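Local coordinates for alcohol dehydrogenase (Escherichia coli, PDB 5VM2), which probably catalyses NAD(H)- or NADP(H)-dependent oxidation of an as yet unidentified alcohol, as a member of the zinc-containing alcohol dehydrogenase family, at residues A[32-37]-A[143-148]; A[63-68]-A[150-155]; A[92-97]-A[104-109]; A[111-114]-A[119-122]; A[160-165]-A[294-299]. All blocks are in the same frame, centred on the assembly; numbering follows the deposited sequence.

Interaction 1. Residues A[32-37]-A[143-148]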
# COMPACT_ATOMS: atom_id res chain seq x y z
N LYS A 32 -2.99 20.66 -4.34
CA LYS A 32 -1.62 20.96 -3.95
C LYS A 32 -1.13 19.82 -3.06
O LYS A 32 -1.63 19.64 -1.95
CB LYS A 32 -1.54 22.30 -3.23
CG LYS A 32 -0.14 22.83 -3.03
CD LYS A 32 -0.17 24.26 -2.50
CE LYS A 32 1.19 24.94 -2.65
NZ LYS A 32 2.25 24.23 -1.88
N VAL A 33 -0.18 19.03 -3.57
CA VAL A 33 0.30 17.87 -2.83
C VAL A 33 1.03 18.32 -1.57
O VAL A 33 1.84 19.25 -1.61
CB VAL A 33 1.21 17.00 -3.71
CG1 VAL A 33 1.40 15.63 -3.07
CG2 VAL A 33 0.64 16.86 -5.10
N GLU A 34 0.74 17.66 -0.46
CA GLU A 34 1.37 17.95 0.82
C GLU A 34 2.24 16.82 1.33
O GLU A 34 3.28 17.07 1.93
CB GLU A 34 0.30 18.27 1.87
CG GLU A 34 -0.69 19.33 1.43
CD GLU A 34 -1.58 19.79 2.57
OE1 GLU A 34 -1.25 19.47 3.73
OE2 GLU A 34 -2.59 20.46 2.30
N TYR A 35 1.83 15.57 1.11
CA TYR A 35 2.62 14.42 1.53
C TYR A 35 2.57 13.36 0.44
O TYR A 35 1.56 13.21 -0.26
CB TYR A 35 2.13 13.84 2.87
CG TYR A 35 2.44 14.72 4.05
CD1 TYR A 35 3.65 14.61 4.73
CD2 TYR A 35 1.54 15.68 4.49
CE1 TYR A 35 3.95 15.41 5.81
CE2 TYR A 35 1.83 16.50 5.57
CZ TYR A 35 3.03 16.36 6.23
OH TYR A 35 3.32 17.17 7.30
N VAL A 36 3.67 12.63 0.30
CA VAL A 36 3.76 11.50 -0.61
C VAL A 36 4.42 10.35 0.14
O VAL A 36 5.52 10.51 0.67
CB VAL A 36 4.55 11.84 -1.89
CG1 VAL A 36 4.77 10.58 -2.72
CG2 VAL A 36 3.82 12.89 -2.71
N GLY A 37 3.74 9.21 0.19
CA GLY A 37 4.30 8.06 0.86
C GLY A 37 5.38 7.39 0.03
O GLY A 37 5.44 7.53 -1.18
N MET A 143 -8.44 14.11 10.48
CA MET A 143 -7.45 13.33 9.75
C MET A 143 -6.61 14.27 8.90
O MET A 143 -7.13 14.92 7.99
CB MET A 143 -8.13 12.27 8.87
CG MET A 143 -7.16 11.36 8.16
SD MET A 143 -7.98 10.09 7.17
CE MET A 143 -9.07 9.40 8.38
N ASP A 144 -5.31 14.35 9.20
CA ASP A 144 -4.46 15.28 8.48
C ASP A 144 -4.02 14.67 7.16
O ASP A 144 -4.30 13.51 6.85
CB ASP A 144 -3.26 15.70 9.34
CG ASP A 144 -2.43 14.53 9.82
OD1 ASP A 144 -1.94 13.75 8.97
OD2 ASP A 144 -2.24 14.39 11.05
N THR A 145 -3.31 15.46 6.35
CA THR A 145 -2.96 15.01 5.02
C THR A 145 -1.87 13.94 5.02
O THR A 145 -1.75 13.20 4.04
CB THR A 145 -2.54 16.20 4.15
OG1 THR A 145 -1.59 17.00 4.86
CG2 THR A 145 -3.75 17.04 3.79
N MET A 146 -1.08 13.84 6.09
CA MET A 146 -0.15 12.72 6.18
C MET A 146 -0.89 11.42 6.43
O MET A 146 -0.54 10.38 5.86
CB MET A 146 0.89 12.95 7.27
CG MET A 146 1.97 11.88 7.27
SD MET A 146 3.11 11.99 8.64
CE MET A 146 2.06 11.49 10.00
N GLU A 147 -1.91 11.44 7.30
CA GLU A 147 -2.76 10.26 7.46
C GLU A 147 -3.51 9.95 6.18
O GLU A 147 -3.65 8.78 5.80
CB GLU A 147 -3.74 10.48 8.61
CG GLU A 147 -3.13 10.44 10.00
CD GLU A 147 -4.13 10.78 11.09
OE1 GLU A 147 -4.52 9.87 11.86
OE2 GLU A 147 -4.53 11.96 11.18
N GLY A 148 -4.01 10.98 5.49
CA GLY A 148 -4.68 10.76 4.22
C GLY A 148 -3.78 10.08 3.20
O GLY A 148 -4.24 9.26 2.40

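Interaction 2. Residues A[63-68]-A[150-155]. With MG (magnesium ion), chain C.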
# COMPACT_ATOMS: atom_id res chain seq x y z
N LEU A 63 7.60 9.56 -9.95
CA LEU A 63 7.50 8.53 -8.94
C LEU A 63 6.56 8.99 -7.83
O LEU A 63 6.39 10.19 -7.60
CB LEU A 63 8.88 8.18 -8.34
CG LEU A 63 9.81 7.35 -9.22
CD1 LEU A 63 11.12 7.09 -8.49
CD2 LEU A 63 9.15 6.04 -9.63
N GLY A 64 5.96 8.01 -7.16
CA GLY A 64 5.03 8.29 -6.08
C GLY A 64 3.59 8.02 -6.45
O GLY A 64 3.13 8.42 -7.52
N HIS A 65 2.87 7.33 -5.57
CA HIS A 65 1.45 7.08 -5.79
C HIS A 65 0.58 7.26 -4.56
O HIS A 65 -0.63 7.48 -4.71
CB HIS A 65 1.24 5.66 -6.35
CG HIS A 65 1.60 4.56 -5.40
ND1 HIS A 65 2.87 4.03 -5.32
CD2 HIS A 65 0.85 3.88 -4.50
CE1 HIS A 65 2.89 3.07 -4.41
NE2 HIS A 65 1.68 2.96 -3.90
N GLU A 66 1.12 7.19 -3.35
CA GLU A 66 0.38 7.48 -2.13
C GLU A 66 0.53 8.97 -1.82
O GLU A 66 1.65 9.44 -1.59
CB GLU A 66 0.90 6.64 -0.96
CG GLU A 66 1.56 5.33 -1.38
CD GLU A 66 2.17 4.57 -0.21
OE1 GLU A 66 2.13 3.32 -0.22
OE2 GLU A 66 2.71 5.21 0.72
N CYS A 67 -0.58 9.71 -1.83
CA CYS A 67 -0.47 11.14 -1.57
C CYS A 67 -1.81 11.71 -1.14
O CYS A 67 -2.86 11.07 -1.23
CB CYS A 67 0.06 11.89 -2.80
SG CYS A 67 -1.03 11.83 -4.23
N ALA A 68 -1.75 12.95 -0.64
CA ALA A 68 -2.91 13.69 -0.18
C ALA A 68 -2.55 15.17 -0.19
O ALA A 68 -1.38 15.54 -0.27
CB ALA A 68 -3.36 13.25 1.22
N LEU A 150 -1.48 7.89 3.95
CA LEU A 150 -1.31 6.49 4.30
C LEU A 150 -2.59 5.68 4.19
O LEU A 150 -2.55 4.46 4.37
CB LEU A 150 -0.74 6.38 5.71
CG LEU A 150 0.46 7.29 5.92
CD1 LEU A 150 0.59 7.67 7.38
CD2 LEU A 150 1.73 6.63 5.41
N VAL A 151 -3.70 6.29 3.75
CA VAL A 151 -4.88 5.50 3.44
C VAL A 151 -4.58 4.49 2.35
O VAL A 151 -5.09 3.36 2.36
CB VAL A 151 -6.05 6.43 3.05
CG1 VAL A 151 -7.18 5.62 2.40
CG2 VAL A 151 -6.56 7.19 4.27
N GLU A 152 -3.72 4.86 1.39
CA GLU A 152 -3.44 3.96 0.27
C GLU A 152 -2.85 2.63 0.71
O GLU A 152 -3.42 1.58 0.37
CB GLU A 152 -2.56 4.68 -0.76
CG GLU A 152 -2.61 4.07 -2.15
CD GLU A 152 -1.62 2.94 -2.34
OE1 GLU A 152 -0.83 2.67 -1.41
OE2 GLU A 152 -1.63 2.32 -3.43
N PRO A 153 -1.73 2.57 1.45
CA PRO A 153 -1.26 1.26 1.91
C PRO A 153 -2.20 0.62 2.90
O PRO A 153 -2.32 -0.62 2.92
CB PRO A 153 0.11 1.56 2.53
CG PRO A 153 0.04 3.02 2.92
CD PRO A 153 -0.80 3.65 1.84
N ALA A 154 -2.89 1.41 3.73
CA ALA A 154 -3.90 0.83 4.61
C ALA A 154 -5.02 0.17 3.81
O ALA A 154 -5.53 -0.89 4.19
CB ALA A 154 -4.47 1.90 5.54
N ALA A 155 -5.39 0.78 2.68
CA ALA A 155 -6.39 0.18 1.80
C ALA A 155 -5.93 -1.15 1.23
O ALA A 155 -6.75 -2.04 1.00
CB ALA A 155 -6.74 1.16 0.67
MG MG C . 1.08 2.10 -1.79
O HOH W 1 1.22 0.25 -1.33

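Interaction 3. Residues A[92-97]-A[104-109]. With ZN (zinc ion), chain D.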
# COMPACT_ATOMS: atom_id res chain seq x y z
N GLY A 92 -5.39 4.55 -8.64
CA GLY A 92 -5.71 3.74 -9.79
C GLY A 92 -7.07 4.07 -10.38
O GLY A 92 -8.10 3.80 -9.76
N VAL A 93 -7.08 4.66 -11.57
CA VAL A 93 -8.31 5.08 -12.23
C VAL A 93 -8.63 4.04 -13.31
O VAL A 93 -7.94 4.01 -14.34
CB VAL A 93 -8.18 6.48 -12.84
CG1 VAL A 93 -9.48 6.87 -13.54
CG2 VAL A 93 -7.80 7.49 -11.76
N PRO A 94 -9.66 3.22 -13.14
CA PRO A 94 -9.93 2.14 -14.09
C PRO A 94 -10.73 2.66 -15.28
O PRO A 94 -11.19 3.80 -15.31
CB PRO A 94 -10.75 1.16 -13.26
CG PRO A 94 -11.58 2.08 -12.40
CD PRO A 94 -10.70 3.29 -12.10
N CYS A 95 -10.92 1.78 -16.27
CA CYS A 95 -11.56 2.20 -17.51
C CYS A 95 -13.06 2.40 -17.34
O CYS A 95 -13.65 3.23 -18.04
CB CYS A 95 -11.25 1.21 -18.64
SG CYS A 95 -12.33 -0.25 -18.83
N GLY A 96 -13.69 1.66 -16.42
CA GLY A 96 -15.10 1.83 -16.14
C GLY A 96 -16.06 1.09 -17.06
O GLY A 96 -17.28 1.12 -16.81
N HIS A 97 -15.57 0.42 -18.11
CA HIS A 97 -16.47 -0.23 -19.06
C HIS A 97 -16.10 -1.67 -19.41
O HIS A 97 -16.87 -2.32 -20.12
CB HIS A 97 -16.54 0.58 -20.37
CG HIS A 97 -15.22 0.75 -21.06
ND1 HIS A 97 -14.64 -0.27 -21.79
CD2 HIS A 97 -14.38 1.80 -21.14
CE1 HIS A 97 -13.49 0.16 -22.29
NE2 HIS A 97 -13.31 1.41 -21.91
N GLY A 104 -17.35 -5.50 -10.67
CA GLY A 104 -16.95 -5.16 -9.32
C GLY A 104 -15.49 -5.38 -9.00
O GLY A 104 -15.13 -5.34 -7.82
N LYS A 105 -14.66 -5.62 -10.01
CA LYS A 105 -13.23 -5.86 -9.82
C LYS A 105 -12.40 -4.85 -10.61
O LYS A 105 -11.43 -5.22 -11.27
CB LYS A 105 -12.86 -7.28 -10.25
CG LYS A 105 -13.39 -8.41 -9.37
CD LYS A 105 -12.95 -9.76 -9.95
CE LYS A 105 -13.47 -10.96 -9.16
NZ LYS A 105 -13.16 -12.25 -9.86
N TYR A 106 -12.76 -3.57 -10.54
CA TYR A 106 -12.04 -2.57 -11.33
C TYR A 106 -10.55 -2.56 -11.04
O TYR A 106 -9.77 -2.09 -11.88
CB TYR A 106 -12.64 -1.17 -11.12
CG TYR A 106 -12.43 -0.52 -9.76
CD1 TYR A 106 -11.21 0.05 -9.41
CD2 TYR A 106 -13.47 -0.44 -8.84
CE1 TYR A 106 -11.03 0.66 -8.18
CE2 TYR A 106 -13.29 0.18 -7.59
CZ TYR A 106 -12.06 0.73 -7.27
OH TYR A 106 -11.86 1.34 -6.05
N ASN A 107 -10.12 -3.08 -9.88
CA ASN A 107 -8.70 -3.07 -9.55
C ASN A 107 -7.88 -3.90 -10.53
O ASN A 107 -6.70 -3.61 -10.75
CB ASN A 107 -8.47 -3.56 -8.12
CG ASN A 107 -9.06 -4.93 -7.86
OD1 ASN A 107 -10.20 -5.21 -8.24
ND2 ASN A 107 -8.30 -5.78 -7.17
N ILE A 108 -8.48 -4.93 -11.13
CA ILE A 108 -7.77 -5.75 -12.10
C ILE A 108 -8.08 -5.32 -13.53
O ILE A 108 -7.81 -6.07 -14.47
CB ILE A 108 -8.04 -7.25 -11.89
CG1 ILE A 108 -9.48 -7.62 -12.27
CG2 ILE A 108 -7.77 -7.65 -10.44
CD1 ILE A 108 -9.82 -9.08 -12.00
N CYS A 109 -8.65 -4.13 -13.71
CA CYS A 109 -8.93 -3.60 -15.04
C CYS A 109 -7.66 -3.58 -15.88
O CYS A 109 -6.62 -3.06 -15.43
CB CYS A 109 -9.51 -2.19 -14.94
SG CYS A 109 -9.67 -1.28 -16.51
ZN ZN D . -11.90 -1.62 -16.94

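Interaction 4. Residues A[111-114]-A[119-122]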
# COMPACT_ATOMS: atom_id res chain seq x y z
N ASP A 111 -6.89 -1.77 -18.33
CA ASP A 111 -6.56 -0.41 -18.75
C ASP A 111 -6.60 0.56 -17.58
O ASP A 111 -6.97 1.72 -17.75
CB ASP A 111 -7.49 0.05 -19.86
CG ASP A 111 -7.28 -0.70 -21.16
OD1 ASP A 111 -6.12 -0.80 -21.62
OD2 ASP A 111 -8.27 -1.20 -21.73
N VAL A 112 -6.24 0.11 -16.38
CA VAL A 112 -6.18 1.02 -15.24
C VAL A 112 -5.04 2.01 -15.46
O VAL A 112 -3.97 1.67 -15.97
CB VAL A 112 -6.01 0.25 -13.92
CG1 VAL A 112 -4.68 -0.49 -13.87
CG2 VAL A 112 -6.13 1.21 -12.73
N ASP A 113 -5.29 3.27 -15.10
CA ASP A 113 -4.25 4.28 -15.14
C ASP A 113 -3.83 4.51 -13.69
O ASP A 113 -4.52 5.19 -12.93
CB ASP A 113 -4.75 5.56 -15.80
CG ASP A 113 -3.76 6.71 -15.71
OD1 ASP A 113 -4.11 7.85 -16.07
OD2 ASP A 113 -2.62 6.46 -15.26
N PHE A 114 -2.68 3.93 -13.36
CA PHE A 114 -2.14 3.97 -12.01
C PHE A 114 -0.96 4.93 -11.97
O PHE A 114 -0.12 4.93 -12.87
CB PHE A 114 -1.71 2.57 -11.55
CG PHE A 114 -1.54 2.46 -10.06
CD1 PHE A 114 -0.31 2.71 -9.47
CD2 PHE A 114 -2.61 2.13 -9.24
CE1 PHE A 114 -0.14 2.61 -8.11
CE2 PHE A 114 -2.46 2.03 -7.87
CZ PHE A 114 -1.22 2.27 -7.30
N PRO A 119 1.70 3.87 -18.87
CA PRO A 119 1.60 4.73 -20.06
C PRO A 119 2.10 6.15 -19.82
O PRO A 119 2.70 6.76 -20.71
CB PRO A 119 0.10 4.71 -20.39
CG PRO A 119 -0.58 4.04 -19.21
CD PRO A 119 0.43 3.86 -18.13
N ASN A 120 1.85 6.66 -18.63
CA ASN A 120 2.03 8.10 -18.43
C ASN A 120 3.11 8.44 -17.42
O ASN A 120 3.81 9.45 -17.59
CB ASN A 120 0.70 8.71 -17.98
CG ASN A 120 -0.47 8.23 -18.83
OD1 ASN A 120 -0.37 8.15 -20.06
ND2 ASN A 120 -1.58 7.89 -18.18
N TYR A 121 3.42 7.58 -16.45
CA TYR A 121 4.51 7.80 -15.49
C TYR A 121 4.35 9.11 -14.72
O TYR A 121 5.34 9.76 -14.37
CB TYR A 121 5.88 7.76 -16.18
CG TYR A 121 6.11 6.54 -17.05
CD1 TYR A 121 6.02 6.63 -18.43
CD2 TYR A 121 6.41 5.30 -16.49
CE1 TYR A 121 6.23 5.53 -19.24
CE2 TYR A 121 6.62 4.19 -17.28
CZ TYR A 121 6.54 4.31 -18.66
OH TYR A 121 6.74 3.21 -19.46
N ARG A 122 3.10 9.51 -14.47
CA ARG A 122 2.83 10.69 -13.66
C ARG A 122 3.09 10.37 -12.19
O ARG A 122 2.43 9.50 -11.61
CB ARG A 122 1.38 11.14 -13.83
CG ARG A 122 0.98 11.57 -15.22
CD ARG A 122 -0.55 11.71 -15.31
NE ARG A 122 -1.11 12.54 -14.23
CZ ARG A 122 -1.68 12.06 -13.13
NH1 ARG A 122 -1.78 10.75 -12.94
NH2 ARG A 122 -2.16 12.89 -12.21
O HOH W 2 0.92 7.65 -14.54

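Interaction 5. Residues A[160-165]-A[294-299]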
# COMPACT_ATOMS: atom_id res chain seq x y z
N ALA A 160 -7.08 -6.95 1.43
CA ALA A 160 -6.67 -8.33 1.70
C ALA A 160 -7.57 -8.97 2.75
O ALA A 160 -8.09 -10.07 2.56
CB ALA A 160 -5.21 -8.35 2.15
N ALA A 161 -7.78 -8.27 3.88
CA ALA A 161 -8.61 -8.83 4.94
C ALA A 161 -10.04 -9.05 4.48
O ALA A 161 -10.67 -10.05 4.84
CB ALA A 161 -8.58 -7.92 6.17
N MET A 162 -10.57 -8.11 3.69
CA MET A 162 -11.94 -8.25 3.20
C MET A 162 -12.05 -9.40 2.21
O MET A 162 -12.99 -10.20 2.28
CB MET A 162 -12.40 -6.94 2.55
CG MET A 162 -12.56 -5.78 3.52
SD MET A 162 -14.22 -5.73 4.18
CE MET A 162 -14.31 -4.02 4.70
N LEU A 163 -11.09 -9.49 1.28
CA LEU A 163 -11.06 -10.61 0.34
C LEU A 163 -10.98 -11.94 1.08
O LEU A 163 -11.60 -12.92 0.67
CB LEU A 163 -9.86 -10.47 -0.60
CG LEU A 163 -10.08 -9.82 -1.97
CD1 LEU A 163 -8.94 -10.17 -2.89
CD2 LEU A 163 -11.41 -10.27 -2.56
N ALA A 164 -10.23 -11.97 2.18
CA ALA A 164 -10.04 -13.20 2.94
C ALA A 164 -11.23 -13.55 3.81
O ALA A 164 -11.25 -14.64 4.39
CB ALA A 164 -8.78 -13.09 3.81
N ASP A 165 -12.22 -12.66 3.92
CA ASP A 165 -13.38 -12.86 4.79
C ASP A 165 -12.95 -13.06 6.25
O ASP A 165 -13.39 -13.98 6.93
CB ASP A 165 -14.24 -14.03 4.31
CG ASP A 165 -15.62 -14.04 4.93
OD1 ASP A 165 -16.10 -12.96 5.33
OD2 ASP A 165 -16.22 -15.13 5.02
N ALA A 294 -10.12 -2.40 -4.28
CA ALA A 294 -11.31 -1.96 -4.98
C ALA A 294 -12.36 -1.61 -3.95
O ALA A 294 -12.66 -2.43 -3.07
CB ALA A 294 -11.84 -3.05 -5.93
N ASN A 295 -12.91 -0.40 -4.04
CA ASN A 295 -13.99 0.10 -3.19
C ASN A 295 -13.64 0.05 -1.70
O ASN A 295 -14.53 -0.14 -0.86
CB ASN A 295 -15.30 -0.67 -3.45
CG ASN A 295 -15.59 -0.83 -4.93
OD1 ASN A 295 -15.62 0.15 -5.68
ND2 ASN A 295 -15.82 -2.07 -5.36
N ARG A 296 -12.37 0.28 -1.36
CA ARG A 296 -11.92 0.21 0.03
C ARG A 296 -11.61 1.56 0.66
O ARG A 296 -11.40 1.61 1.88
CB ARG A 296 -10.66 -0.67 0.15
CG ARG A 296 -10.73 -1.98 -0.60
CD ARG A 296 -11.89 -2.86 -0.13
NE ARG A 296 -11.77 -4.21 -0.69
CZ ARG A 296 -12.64 -5.19 -0.48
NH1 ARG A 296 -13.70 -4.99 0.29
NH2 ARG A 296 -12.43 -6.38 -1.03
N TYR A 297 -11.54 2.63 -0.12
CA TYR A 297 -11.10 3.91 0.45
C TYR A 297 -12.06 4.41 1.52
O TYR A 297 -11.59 4.76 2.61
CB TYR A 297 -10.89 4.94 -0.66
CG TYR A 297 -9.42 5.17 -0.97
CD1 TYR A 297 -8.59 4.10 -1.30
CD2 TYR A 297 -8.86 6.44 -0.94
CE1 TYR A 297 -7.24 4.28 -1.58
CE2 TYR A 297 -7.51 6.64 -1.22
CZ TYR A 297 -6.71 5.55 -1.54
OH TYR A 297 -5.37 5.74 -1.82
N PRO A 298 -13.38 4.45 1.31
CA PRO A 298 -14.25 4.99 2.37
C PRO A 298 -14.15 4.22 3.68
O PRO A 298 -13.99 4.84 4.74
CB PRO A 298 -15.65 4.90 1.74
CG PRO A 298 -15.39 5.00 0.27
CD PRO A 298 -14.14 4.21 0.07
N VAL A 299 -14.22 2.89 3.63
CA VAL A 299 -14.18 2.12 4.87
C VAL A 299 -12.82 2.24 5.55
O VAL A 299 -12.72 2.17 6.78
CB VAL A 299 -14.55 0.65 4.61
CG1 VAL A 299 -13.47 -0.06 3.81
CG2 VAL A 299 -14.80 -0.08 5.93

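Interaction 1. Residues A[32-37]-A[143-148]
Thr145 and Met146, the opening residues of helix 145-163, meet Glu34 and Tyr35 on strand 28-37. Just ahead of them, Asp144 fixes the start of the helix. Its OD1 accepts the Glu147 backbone N at 2.9 Å, while its own N donates to Glu147 OE2, which makes a reciprocal capping box; Asp144 OD2 forms a salt bridge with Lys312. Thr145, the first helical residue, points toward the strand. The Thr145 hydroxyl sits between its backbone N and carbonyl carbon (chi1 48°), and from there OG1 donates to Glu34 OE1 at 2.7 Å. The donor stands well above the carboxylate plane, 52° out of it, and Thr145 CG2 packs 3.5 Å from the same Glu34 OE1. Glu34 OE2 takes a second threonine, Thr70, so both carboxylate oxygens are engaged. The Thr145 hydroxyl also reaches the rim of the Tyr35 ring, in its plane, with OG1 3.4 Å from Tyr35 CD2. Met146 takes over on the face of that ring. Its CB lies almost exactly on the ring normal, 3.8 Å from the centroid of Tyr35, a CH-pi contact, and its SD adds an oblique Met-aromatic contact at 5.0 Å from the same centroid. Val342 and Lys344 of strand 340-344 also touch Tyr35. Glu34 and Tyr35 both face Ala68 on strand 67-74, a classic beta bulge, and this irregular site in the sheet of the GroES-like domain is where the capped N-terminus of helix 145-163 docks.

Interaction 2. Residues A[63-68]-A[150-155]
His65, Glu66 and Glu152 converge on one magnesium ion, which ties the loop leading into strand 67-74 to helix 145-163. The ion is bound by His65 NE2 at 2.4 Å, by Glu66 OE1 at 2.3 Å and by Glu152 OE1 at 2.0 Å, and water 1 completes the four ligands at 1.9 Å. Glu66 arrives with its chain extended beyond CG, whereas Glu152 has to bend sharply at its second torsion (chi2 -86°) to swing the carboxylate back to the metal. The two carboxylate planes are turned 42° apart, and Glu66 OE1 and Glu152 OE1 come within 3.3 Å because they share the ion. The second Glu152 oxygen, OE2, lies at the edge of the His65 imidazole, 3.1 Å from CD2, with the carboxylate steeply inclined to the ring. Glu66 CG covers part of one imidazole face, and Pro153 CD packs against Glu66 OE1 at 3.6 Å. Beyond this shell, Glu66 OE2 forms a salt bridge with Lys340, Glu152 OE2 accepts a hydrogen bond from Tyr293 OH, and the ring of Phe114 meets that of His65. The helix itself is kinked here: Pro153 N carries no hydrogen, and Glu152 N makes no bond to the preceding turn. His65, Glu66 and the water resemble the catalytic metal site of sorbitol dehydrogenase relatives, usually a zinc site, with Glu152 as the additional ligand here. Cys39, probably the counterpart of the family's cysteine ligand, is S-hydroxycysteine in this crystal and not among the magnesium ligands. As in relatives, the metal-bound water may occupy the position used by a substrate oxygen.

Interaction 3. Residues A[92-97]-A[104-109]
Pro94, just after the short strand 92-93, packs on Tyr106 and Cys109 and leads into the zinc ligands. Its CG touches Tyr106 CD1 at 3.6 Å, approaching the ring obliquely, and its CB reaches Cys109 CB at 3.9 Å. The tyrosine is held from its far end, where its hydroxyl is hydrogen-bonded to Glu90 and to the backbone N of Asn295. Cys95 then does two things at once. Its SG binds the zinc ion at 2.4 Å, and its backbone N donates to Cys109 SG at 3.3 Å in a fairly straight bond (164°). Cys109 SG, placed anti to its own backbone N (chi1 171°), is itself a zinc ligand at 2.3 Å, so metal and amide grip the same sulfur. Gly96 has a positive phi of the kind that calls for glycine. The next N-H, that of His97, donates to Cys95 SG at 3.4 Å, and the His97 imidazole lies with one face over that sulfur. Cys98 and Cys101, the latter on helix 99-102, supply the other two thiolate ligands. Four cysteines with no water ligand match the structural zinc lobe of the alcohol dehydrogenase family. Amide N-H groups directed at the sulfurs would be expected to spread the negative charge that four metal-bound thiolates bring, and a fully sulfur-ligated zinc of this type probably serves the fold and not catalysis.

Interaction 4. Residues A[111-114]-A[119-122]
Asp113 and Asn120 face each other through their polar ends, between strand 113-114 and the loop that follows it. In Asp113, CG lies anti to the backbone N (chi1 173°), which carries the carboxylate to Asn120, while Asn120 CG sits beside its own backbone N, anti to the carbonyl carbon. These torsions bring Asn120 ND2 up to both carboxylate oxygens almost evenly, 3.3 Å from Asp113 OD1 and 3.4 Å from Asp113 OD2. The amide and carboxylate planes stand 78° apart, nearly perpendicular, and the two side chains cross at about a right angle. Asp113 belongs to the small two-stranded antiparallel sheet in which its backbone pairs with Val93, beside the zinc-binding lobe of the GroES-like domain; the loop 119-122 comes back past Asp113 and meets it through side chains. Between them, water 2 accepts a hydrogen bond from Arg122 N at 2.9 Å and donates weakly to Phe114 O at 3.4 Å, a loose backbone bridge. Tyr121 adopts a left-handed backbone conformation (phi 57°); its CB points away from segment 111-114, and its hydroxyl hydrogen-bonds to Ile52 O. Arg122 leaves the loop on the Asp113 side, with its chain folded at chi3. Its NH1 stays 4.9 Å from Asp113 OD1, too far for a salt bridge, though the opposite charges probably attract weakly. Phe114 CB points away from the loop, and its ring makes a cation-pi contact with Arg292.

Interaction 5. Residues A[160-165]-A[294-299]
Arg296 lays its guanidinium group flat against the side chain of Met162, and this stacking of a charged plane on a hydrocarbon stem accounts for most of the contact. Met162 CB sits 3.1 Å above the guanidinium plane, displaced toward the rim, and is 3.3 Å from Arg296 NH1. Met162 CG is 3.5 Å from Arg296 NH1. The two side chains run past each other in opposite directions. Arginine gets there by bending early: CG is placed beside the backbone N and the second torsion folds the chain (chi2 -59°), after which it stays extended to the guanidinium. Arg296 NH2 comes obliquely near Leu163, with Leu163 N 4.1 Å away and Leu163 CG slightly farther. Purely apolar contact is limited to the methionine tip. Bent at chi2 (-90°), Met162 aims CE at the Val299 side chain, tip to tip, and lies 4.1 Å from Val299 CG1. Polar bonding involves neighbours of the two segments: Arg296 NE donates to His159 ND1, one turn back on the same helix as Met162, and this bond helps to orient the guanidinium. Asp165, of positive phi, is the Schellman residue following the helix. This end of the helix packs on the parallel Rossmann-type sheet, with Ala160 and Ala164 against strand 238-243 and Leu163 against strand 262-267, while Val299 lies on helix 297-305, with Arg296 just before it, and that helix follows edge strand 286-290.

Helix 145-163 runs through interactions 1, 2 and 5: its capped start meets strand 28-37, its kinked middle carries a magnesium ligand, and its C-terminal end lies on the parallel sheet. Interactions 1 and 2, their centres about 9 Å apart, use neighbouring strands of one sheet, 28-37 and 67-74 respectively, and their segments alternate along the chain. Interactions 3 and 4 are nested inside the loops these close, with centres about 12 Å apart, and are joined by the pairing of strands 92-93 and 113-114. Interaction 5 comes last; Tyr297 packs on the helix beside interaction 2, and Asn295 meets Tyr106 of interaction 3. The contacts thus place the magnesium site, the zinc lobe and the parallel sheet in one continuous set of packed elements.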